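Local coordinates for probable spore coat polysaccharide biosynthesis protein E (Chromobacterium violaceum ATCC 12472, PDB 3G8R) that probably acts as an N-acylneuraminate-9-phosphate synthase, a sialic-acid-type sugar synthase of the NeuB family, and binds a zinc ion, at residues A[104-118]-A[127-141]. Numbering follows the deposited sequence.
Sequences VDLIEAHGIEIIKIA and LLERIARSDKPVVAS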
loop_
_atom_site.group_PDB
_atom_site.type_symbol
_atom_site.label_atom_id
_atom_site.label_comp_id
_atom_site.label_asym_id
_atom_site.label_seq_id
_atom_site.Cartn_x
_atom_site.Cartn_y
_atom_site.Cartn_z
ATOM N N VAL A 104 19.033 -29.885 -5.799
ATOM C CA VAL A 104 17.702 -30.319 -5.422
ATOM C C VAL A 104 17.790 -31.662 -4.682
ATOM O O VAL A 104 17.161 -31.834 -3.628
ATOM C CB VAL A 104 16.761 -30.477 -6.643
ATOM C CG1 VAL A 104 15.402 -31.055 -6.215
ATOM C CG2 VAL A 104 16.586 -29.158 -7.388
ATOM N N ASP A 105 18.561 -32.602 -5.241
ATOM C CA ASP A 105 18.725 -33.914 -4.638
ATOM C C ASP A 105 19.140 -33.711 -3.210
ATOM O O ASP A 105 18.548 -34.282 -2.280
ATOM C CB ASP A 105 19.797 -34.703 -5.368
ATOM C CG ASP A 105 19.298 -35.292 -6.672
ATOM O OD1 ASP A 105 18.201 -35.893 -6.662
ATOM O OD2 ASP A 105 20.009 -35.172 -7.704
ATOM N N LEU A 106 20.145 -32.858 -3.057
ATOM C CA LEU A 106 20.713 -32.551 -1.781
ATOM C C LEU A 106 19.673 -31.927 -0.844
ATOM O O LEU A 106 19.549 -32.345 0.324
ATOM C CB LEU A 106 21.875 -31.594 -1.977
ATOM C CG LEU A 106 23.183 -31.838 -1.225
ATOM C CD1 LEU A 106 23.953 -30.512 -1.062
ATOM C CD2 LEU A 106 22.958 -32.537 0.126
ATOM N N ILE A 107 18.931 -30.931 -1.338
ATOM C CA ILE A 107 17.868 -30.342 -0.534
ATOM C C ILE A 107 16.973 -31.421 0.067
ATOM O O ILE A 107 16.590 -31.297 1.212
ATOM C CB ILE A 107 17.007 -29.336 -1.334
ATOM C CG1 ILE A 107 17.624 -27.929 -1.305
ATOM C CG2 ILE A 107 15.558 -29.290 -0.803
ATOM C CD1 ILE A 107 17.150 -27.045 -2.451
ATOM N N GLU A 108 16.665 -32.471 -0.700
ATOM C CA GLU A 108 15.842 -33.592 -0.227
ATOM C C GLU A 108 16.482 -34.322 0.969
ATOM O O GLU A 108 15.836 -34.529 2.023
ATOM C CB GLU A 108 15.610 -34.609 -1.348
ATOM C CG GLU A 108 15.041 -34.046 -2.650
ATOM C CD GLU A 108 13.524 -34.025 -2.702
ATOM O OE1 GLU A 108 12.987 -33.717 -3.791
ATOM O OE2 GLU A 108 12.869 -34.318 -1.673
ATOM N N ALA A 109 17.743 -34.708 0.787
ATOM C CA ALA A 109 18.504 -35.384 1.824
ATOM C C ALA A 109 18.521 -34.625 3.162
ATOM O O ALA A 109 18.494 -35.230 4.263
ATOM C CB ALA A 109 19.912 -35.620 1.343
ATOM N N HIS A 110 18.559 -33.300 3.060
ATOM C CA HIS A 110 18.688 -32.471 4.224
ATOM C C HIS A 110 17.358 -32.247 4.903
ATOM O O HIS A 110 17.300 -31.707 6.000
ATOM C CB HIS A 110 19.334 -31.179 3.824
ATOM C CG HIS A 110 20.795 -31.311 3.542
ATOM N ND1 HIS A 110 21.612 -30.223 3.314
ATOM C CD2 HIS A 110 21.594 -32.403 3.480
ATOM C CE1 HIS A 110 22.847 -30.642 3.102
ATOM N NE2 HIS A 110 22.867 -31.960 3.209
ATOM N N GLY A 111 16.283 -32.702 4.278
ATOM C CA GLY A 111 14.937 -32.483 4.835
ATOM C C GLY A 111 14.594 -31.002 4.969
ATOM O O GLY A 111 13.979 -30.568 5.949
ATOM N N ILE A 112 15.016 -30.229 3.972
ATOM C CA ILE A 112 14.623 -28.840 3.843
ATOM C C ILE A 112 13.143 -28.813 3.474
ATOM O O ILE A 112 12.709 -29.639 2.697
ATOM C CB ILE A 112 15.498 -28.127 2.795
ATOM C CG1 ILE A 112 16.840 -27.747 3.430
ATOM C CG2 ILE A 112 14.793 -26.891 2.237
ATOM C CD1 ILE A 112 18.021 -28.015 2.569
ATOM N N GLU A 113 12.387 -27.875 4.045
ATOM C CA GLU A 113 10.928 -27.804 3.902
ATOM C C GLU A 113 10.452 -27.105 2.641
ATOM O O GLU A 113 9.380 -27.454 2.137
ATOM C CB GLU A 113 10.297 -27.108 5.105
ATOM C CG GLU A 113 10.611 -27.763 6.452
ATOM C CD GLU A 113 10.283 -26.863 7.642
ATOM O OE1 GLU A 113 9.084 -26.504 7.814
ATOM O OE2 GLU A 113 11.232 -26.512 8.394
ATOM N N ILE A 114 11.224 -26.132 2.146
ATOM C CA ILE A 114 10.819 -25.264 1.010
ATOM C C ILE A 114 11.930 -24.939 -0.050
ATOM O O ILE A 114 13.133 -24.865 0.271
ATOM C CB ILE A 114 10.227 -23.941 1.560
ATOM C CG1 ILE A 114 8.969 -24.205 2.404
ATOM C CG2 ILE A 114 9.960 -22.926 0.429
ATOM C CD1 ILE A 114 8.408 -22.980 3.177
ATOM N N ILE A 115 11.514 -24.738 -1.298
ATOM C CA ILE A 115 12.434 -24.421 -2.388
ATOM C C ILE A 115 12.301 -22.985 -2.887
ATOM O O ILE A 115 11.266 -22.619 -3.421
ATOM C CB ILE A 115 12.250 -25.398 -3.595
ATOM C CG1 ILE A 115 12.708 -26.802 -3.205
ATOM C CG2 ILE A 115 13.036 -24.920 -4.838
ATOM C CD1 ILE A 115 12.121 -27.925 -4.049
ATOM N N LYS A 116 13.329 -22.159 -2.726
ATOM C CA LYS A 116 13.279 -20.877 -3.434
ATOM C C LYS A 116 13.861 -21.062 -4.809
ATOM O O LYS A 116 14.876 -21.727 -4.965
ATOM C CB LYS A 116 14.015 -19.749 -2.727
ATOM C CG LYS A 116 13.173 -18.486 -2.633
ATOM C CD LYS A 116 13.333 -17.487 -3.784
ATOM C CE LYS A 116 14.522 -16.551 -3.523
ATOM N NZ LYS A 116 14.315 -15.150 -4.064
ATOM N N ILE A 117 13.210 -20.504 -5.808
ATOM C CA ILE A 117 13.838 -20.336 -7.092
ATOM C C ILE A 117 14.403 -18.913 -7.219
ATOM O O ILE A 117 13.660 -17.934 -7.115
ATOM C CB ILE A 117 12.810 -20.562 -8.193
ATOM C CG1 ILE A 117 12.289 -21.989 -8.110
ATOM C CG2 ILE A 117 13.383 -20.225 -9.595
ATOM C CD1 ILE A 117 11.263 -22.323 -9.190
ATOM N N ALA A 118 15.695 -18.778 -7.456
ATOM C CA ALA A 118 16.256 -17.458 -7.712
ATOM C C ALA A 118 15.782 -16.886 -9.052
ATOM O O ALA A 118 15.395 -17.619 -9.962
ATOM C CB ALA A 118 17.764 -17.521 -7.686
ATOM N N LEU A 127 16.215 -26.973 -14.656
ATOM C CA LEU A 127 16.209 -26.906 -13.199
ATOM C C LEU A 127 14.788 -26.974 -12.683
ATOM O O LEU A 127 14.540 -27.582 -11.632
ATOM C CB LEU A 127 16.909 -25.647 -12.659
ATOM C CG LEU A 127 16.833 -25.515 -11.135
ATOM C CD1 LEU A 127 17.448 -26.740 -10.426
ATOM C CD2 LEU A 127 17.426 -24.237 -10.579
ATOM N N LEU A 128 13.867 -26.348 -13.419
ATOM C CA LEU A 128 12.457 -26.345 -13.033
ATOM C C LEU A 128 11.862 -27.740 -13.131
ATOM O O LEU A 128 11.145 -28.170 -12.228
ATOM C CB LEU A 128 11.636 -25.351 -13.860
ATOM C CG LEU A 128 11.949 -23.871 -13.667
ATOM C CD1 LEU A 128 10.773 -23.019 -14.114
ATOM C CD2 LEU A 128 12.302 -23.517 -12.224
ATOM N N GLU A 129 12.160 -28.440 -14.219
ATOM C CA GLU A 129 11.726 -29.819 -14.353
ATOM C C GLU A 129 12.151 -30.592 -13.113
ATOM O O GLU A 129 11.321 -31.254 -12.506
ATOM C CB GLU A 129 12.273 -30.466 -15.625
ATOM C CG GLU A 129 11.533 -30.065 -16.911
ATOM C CD GLU A 129 12.340 -30.331 -18.209
ATOM O OE1 GLU A 129 13.564 -30.029 -18.248
ATOM O OE2 GLU A 129 11.738 -30.815 -19.206
ATOM N N ARG A 130 13.417 -30.466 -12.702
ATOM C CA ARG A 130 13.896 -31.189 -11.518
ATOM C C ARG A 130 13.147 -30.823 -10.267
ATOM O O ARG A 130 12.950 -31.696 -9.410
ATOM C CB ARG A 130 15.393 -31.046 -11.241
ATOM C CG ARG A 130 16.076 -32.427 -11.129
ATOM C CD ARG A 130 16.207 -33.088 -9.733
ATOM N NE ARG A 130 14.949 -33.334 -9.016
ATOM C CZ ARG A 130 14.860 -33.895 -7.805
ATOM N NH1 ARG A 130 15.949 -34.313 -7.159
ATOM N NH2 ARG A 130 13.674 -34.019 -7.222
ATOM N N ILE A 131 12.734 -29.558 -10.161
ATOM C CA ILE A 131 12.031 -29.065 -8.972
ATOM C C ILE A 131 10.594 -29.561 -8.965
ATOM O O ILE A 131 10.051 -29.941 -7.934
ATOM C CB ILE A 131 12.067 -27.528 -8.907
ATOM C CG1 ILE A 131 13.497 -27.046 -8.617
ATOM C CG2 ILE A 131 11.095 -27.025 -7.886
ATOM C CD1 ILE A 131 13.732 -25.525 -8.719
ATOM N N ALA A 132 9.988 -29.540 -10.142
ATOM C CA ALA A 132 8.601 -29.970 -10.307
ATOM C C ALA A 132 8.418 -31.405 -9.853
ATOM O O ALA A 132 7.424 -31.734 -9.259
ATOM C CB ALA A 132 8.171 -29.833 -11.746
ATOM N N ARG A 133 9.385 -32.261 -10.132
ATOM C CA ARG A 133 9.264 -33.632 -9.697
ATOM C C ARG A 133 9.567 -33.780 -8.206
ATOM O O ARG A 133 9.783 -34.867 -7.725
ATOM C CB ARG A 133 10.054 -34.591 -10.605
ATOM C CG ARG A 133 11.541 -34.714 -10.390
ATOM C CD ARG A 133 12.094 -35.937 -11.178
ATOM N NE ARG A 133 12.304 -35.629 -12.601
ATOM C CZ ARG A 133 13.504 -35.434 -13.162
ATOM N NH1 ARG A 133 14.623 -35.534 -12.433
ATOM N NH2 ARG A 133 13.589 -35.141 -14.460
ATOM N N SER A 134 9.556 -32.670 -7.479
ATOM C CA SER A 134 9.769 -32.691 -6.036
ATOM C C SER A 134 8.399 -32.551 -5.406
ATOM O O SER A 134 7.424 -32.418 -6.131
ATOM C CB SER A 134 10.666 -31.528 -5.628
ATOM O OG SER A 134 11.327 -31.807 -4.416
ATOM N N ASP A 135 8.288 -32.579 -4.082
ATOM C CA ASP A 135 6.949 -32.448 -3.476
ATOM C C ASP A 135 6.850 -31.400 -2.335
ATOM O O ASP A 135 6.024 -31.480 -1.405
ATOM C CB ASP A 135 6.359 -33.831 -3.117
ATOM C CG ASP A 135 5.750 -34.578 -4.360
ATOM O OD1 ASP A 135 4.978 -33.962 -5.142
ATOM O OD2 ASP A 135 6.024 -35.798 -4.545
ATOM N N LYS A 136 7.689 -30.384 -2.460
ATOM C CA LYS A 136 7.726 -29.281 -1.513
ATOM C C LYS A 136 7.183 -27.999 -2.141
ATOM O O LYS A 136 7.226 -27.815 -3.366
ATOM C CB LYS A 136 9.159 -29.065 -1.046
ATOM C CG LYS A 136 9.734 -30.319 -0.484
ATOM C CD LYS A 136 11.111 -30.603 -1.037
ATOM C CE LYS A 136 12.162 -30.461 0.042
ATOM N NZ LYS A 136 11.802 -31.269 1.242
ATOM N N PRO A 137 6.672 -27.104 -1.294
ATOM C CA PRO A 137 6.232 -25.773 -1.695
ATOM C C PRO A 137 7.323 -24.994 -2.438
ATOM O O PRO A 137 8.514 -25.253 -2.256
ATOM C CB PRO A 137 5.947 -25.112 -0.357
ATOM C CG PRO A 137 5.585 -26.235 0.533
ATOM C CD PRO A 137 6.481 -27.342 0.146
ATOM N N VAL A 138 6.919 -24.042 -3.272
ATOM C CA VAL A 138 7.896 -23.297 -4.080
ATOM C C VAL A 138 7.687 -21.795 -3.976
ATOM O O VAL A 138 6.552 -21.281 -3.958
ATOM C CB VAL A 138 7.906 -23.748 -5.564
ATOM C CG1 VAL A 138 8.825 -22.874 -6.410
ATOM C CG2 VAL A 138 8.362 -25.182 -5.680
ATOM N N VAL A 139 8.811 -21.105 -3.901
ATOM C CA VAL A 139 8.850 -19.674 -3.791
ATOM C C VAL A 139 9.761 -19.192 -4.923
ATOM O O VAL A 139 10.953 -19.531 -4.968
ATOM C CB VAL A 139 9.454 -19.302 -2.462
ATOM C CG1 VAL A 139 9.480 -17.829 -2.301
ATOM C CG2 VAL A 139 8.668 -19.937 -1.333
ATOM N N ALA A 140 9.204 -18.413 -5.837
ATOM C CA ALA A 140 9.903 -18.098 -7.054
ATOM C C ALA A 140 10.114 -16.605 -7.181
ATOM O O ALA A 140 9.218 -15.812 -6.960
ATOM C CB ALA A 140 9.120 -18.630 -8.228
ATOM N N SER A 141 11.316 -16.190 -7.506
ATOM C CA SER A 141 11.499 -14.755 -7.634
ATOM C C SER A 141 11.521 -14.432 -9.090
ATOM O O SER A 141 11.974 -15.241 -9.887
ATOM C CB SER A 141 12.775 -14.292 -6.964
ATOM O OG SER A 141 12.512 -14.104 -5.618
#
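Arg130 lies across Val104, whose CG1 sits over the centre of one guanidinium face, and reaches the acidic side of helix 101-109. A salt bridge joins its NH1 to Asp105 OD1 at 2.8 Å, with OD1 at the edge of the guanidinium; a longer one runs from NH2 to Glu108 OE1 at 3.5 Å. The same OE1 accepts a hydrogen bond from Ser134 OG (2.6 Å), which meets it from above the carboxylate plane, so Glu108 ties the loop after helix 125-132 to the neighbouring helix. Strand 114-117 pairs in parallel with strand 138-141 and the preceding Pro137 through four backbone hydrogen bonds: Ile115 N to Pro137 O, Val139 N to Ile115 O, Ile117 N to Val139 O and Ser141 N to Ile117 O. Apolar side chains pack between the strands and helix 125-132. Ile131 CD1 touches Ile115 CG2 (4.0 Å) and Ile117 CG1 (3.9 Å), while Ile117 CD1, at the end of a chain extended at chi2 (-179°), reaches Leu128 CD2. On the face that carries Lys116 and Val139, which looks into the barrel, Lys116 bends past Val139 and donates from NZ to Ser141 OG (2.6 Å); NZ also forms a salt bridge with Glu223. This lysine side chain lies about 6 Å from the zinc ion bound by His202 and His225. The contact spans the right-handed beta-alpha-beta crossover of strand 114-117, helix 125-132 and strand 138-141 in the eight-stranded TIM barrel of the NeuB-family domain, flanked by strands 93-98 and 164-168.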